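Local coordinates for BH1974 protein (Bacillus halodurans, PDB 3ON5) that probably assists maturation of a xanthine dehydrogenase-type molybdenum enzyme, as XdhC/CoxI-family proteins do, and carries a Rossmann domain, at residues A[203-208]-A[264-269]. Sequence-based numbering, arbitrary orientation.
Sequences IIFGAG and DFVLIM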
loop_
_atom_site.group_PDB
_atom_site.type_symbol
_atom_site.label_atom_id
_atom_site.label_comp_id
_atom_site.label_asym_id
_atom_site.label_seq_id
_atom_site.Cartn_x
_atom_site.Cartn_y
_atom_site.Cartn_z
ATOM N N ILE A 203 28.613 -2.148 -23.048
ATOM C CA ILE A 203 29.251 -0.881 -23.386
ATOM C C ILE A 203 28.496 -0.299 -24.574
ATOM O O ILE A 203 28.543 -0.849 -25.678
ATOM C CB ILE A 203 30.771 -1.084 -23.650
ATOM C CG1 ILE A 203 31.418 -1.886 -22.493
ATOM C CG2 ILE A 203 31.482 0.278 -23.895
ATOM C CD1 ILE A 203 32.785 -2.365 -22.672
ATOM N N ILE A 204 27.768 0.806 -24.321
ATOM C CA ILE A 204 26.923 1.480 -25.309
ATOM C C ILE A 204 27.597 2.764 -25.805
ATOM O O ILE A 204 27.908 3.666 -25.020
ATOM C CB ILE A 204 25.525 1.780 -24.724
ATOM C CG1 ILE A 204 24.874 0.493 -24.159
ATOM C CG2 ILE A 204 24.644 2.431 -25.790
ATOM C CD1 ILE A 204 23.661 0.697 -23.246
ATOM N N PHE A 205 27.825 2.818 -27.121
ATOM C CA PHE A 205 28.367 3.966 -27.834
ATOM C C PHE A 205 27.208 4.746 -28.423
ATOM O O PHE A 205 26.553 4.276 -29.360
ATOM C CB PHE A 205 29.373 3.538 -28.902
ATOM C CG PHE A 205 30.692 3.059 -28.351
ATOM C CD1 PHE A 205 31.720 3.955 -28.094
ATOM C CD2 PHE A 205 30.922 1.707 -28.126
ATOM C CE1 PHE A 205 32.943 3.517 -27.601
ATOM C CE2 PHE A 205 32.146 1.268 -27.626
ATOM C CZ PHE A 205 33.149 2.176 -27.369
ATOM N N GLY A 206 26.912 5.885 -27.804
ATOM C CA GLY A 206 25.819 6.757 -28.194
ATOM C C GLY A 206 24.929 7.081 -27.018
ATOM O O GLY A 206 24.676 6.217 -26.176
ATOM N N ALA A 207 24.485 8.346 -26.924
ATOM C CA ALA A 207 23.599 8.792 -25.854
ATOM C C ALA A 207 22.376 9.556 -26.431
ATOM O O ALA A 207 21.828 10.447 -25.776
ATOM C CB ALA A 207 24.358 9.652 -24.860
ATOM N N GLY A 208 21.917 9.140 -27.614
ATOM C CA GLY A 208 20.726 9.690 -28.252
ATOM C C GLY A 208 19.455 9.327 -27.499
ATOM O O GLY A 208 19.496 8.464 -26.617
ATOM N N ASP A 264 33.038 -8.747 -22.770
ATOM C CA ASP A 264 32.125 -7.607 -22.813
ATOM C C ASP A 264 31.222 -7.653 -24.063
ATOM O O ASP A 264 31.543 -8.315 -25.063
ATOM C CB ASP A 264 32.906 -6.267 -22.781
ATOM C CG ASP A 264 33.599 -5.912 -21.473
ATOM O OD1 ASP A 264 33.132 -6.371 -20.403
ATOM O OD2 ASP A 264 34.555 -5.113 -21.510
ATOM N N PHE A 265 30.094 -6.909 -23.980
ATOM C CA PHE A 265 29.080 -6.711 -25.022
ATOM C C PHE A 265 29.120 -5.262 -25.490
ATOM O O PHE A 265 28.994 -4.345 -24.674
ATOM C CB PHE A 265 27.666 -7.083 -24.505
ATOM C CG PHE A 265 27.502 -8.528 -24.096
ATOM C CD1 PHE A 265 27.909 -8.966 -22.838
ATOM C CD2 PHE A 265 26.906 -9.444 -24.952
ATOM C CE1 PHE A 265 27.789 -10.312 -22.472
ATOM C CE2 PHE A 265 26.768 -10.788 -24.578
ATOM C CZ PHE A 265 27.216 -11.210 -23.340
ATOM N N VAL A 266 29.318 -5.049 -26.790
ATOM C CA VAL A 266 29.399 -3.697 -27.328
ATOM C C VAL A 266 28.169 -3.433 -28.197
ATOM O O VAL A 266 27.724 -4.303 -28.963
ATOM C CB VAL A 266 30.716 -3.428 -28.097
ATOM C CG1 VAL A 266 30.729 -2.017 -28.691
ATOM C CG2 VAL A 266 31.930 -3.630 -27.186
ATOM N N LEU A 267 27.639 -2.204 -28.073
ATOM C CA LEU A 267 26.488 -1.713 -28.808
ATOM C C LEU A 267 26.814 -0.331 -29.373
ATOM O O LEU A 267 27.012 0.617 -28.611
ATOM C CB LEU A 267 25.323 -1.694 -27.829
ATOM C CG LEU A 267 23.914 -1.959 -28.319
ATOM C CD1 LEU A 267 23.830 -3.144 -29.256
ATOM C CD2 LEU A 267 23.090 -2.257 -27.161
ATOM N N ILE A 268 26.986 -0.259 -30.703
ATOM C CA ILE A 268 27.353 0.931 -31.471
ATOM C C ILE A 268 26.069 1.572 -32.005
ATOM O O ILE A 268 25.450 1.032 -32.932
ATOM C CB ILE A 268 28.348 0.556 -32.622
ATOM C CG1 ILE A 268 29.504 -0.346 -32.143
ATOM C CG2 ILE A 268 28.870 1.789 -33.313
ATOM C CD1 ILE A 268 30.481 -0.804 -33.259
HETATM N N MSE A 269 25.650 2.711 -31.429
HETATM C CA MSE A 269 24.405 3.361 -31.870
HETATM C C MSE A 269 24.495 4.872 -31.730
HETATM O O MSE A 269 23.631 5.500 -31.091
HETATM C CB MSE A 269 23.208 2.824 -31.088
HETATM C CG MSE A 269 23.479 2.593 -29.602
HETATM SE SE MSE A 269 21.958 1.729 -28.795
HETATM C CE MSE A 269 21.715 0.312 -30.036
#
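I203, I204 and F205 pair with V266, L267 and I268 as neighbouring parallel strands, their axes 4.8 Å apart and 13° from exact alignment. Four backbone hydrogen bonds fix the register: I203 N gives to F265 O (2.8 Å), L267 N to I203 O (2.9 Å), F205 N to L267 O (2.8 Å) and M269 N to F205 O (2.7 Å). The last bond reaches past the regular strand 265-268, so pairing persists where the chain turns into loop.

I203, F205, V266 and I268 share one face of the sheet. There the edge of the F205 ring meets a valine methyl: V266 CG1 lies near the ring plane, 3.7 Å from F205 CE2, and is placed there by a chi1 of 178°, anti to the backbone N. At the start of the pairing, I203 CD1 packs on the D264 carboxylate, 3.5 Å from D264 OD2. The carboxylate's polar partners include R201 NE, in a salt bridge with OD1, and the backbone N of R261, hydrogen-bonded to OD2. I204 and L267 point to the other face, where I204 CG2 lies 4.0 Å from CG of M269, just past the strand end, with the bent selenomethionine chain crossing it obliquely. G206, at phi 128°, takes the first strand into the loop G206-A207-G208, consistent with the glycine-rich loop after the first strand of a Rossmann fold.

Both strands are interior to the six-stranded parallel sheet: 223-229 flanks the first and 290-293 the second. Helix 211-221 packs over I204, L267 and M269, while helix 273-283 packs against F205, V266 and I268, giving the buried pair its place in the three-layer alpha/beta/alpha sandwich of a Rossmann domain.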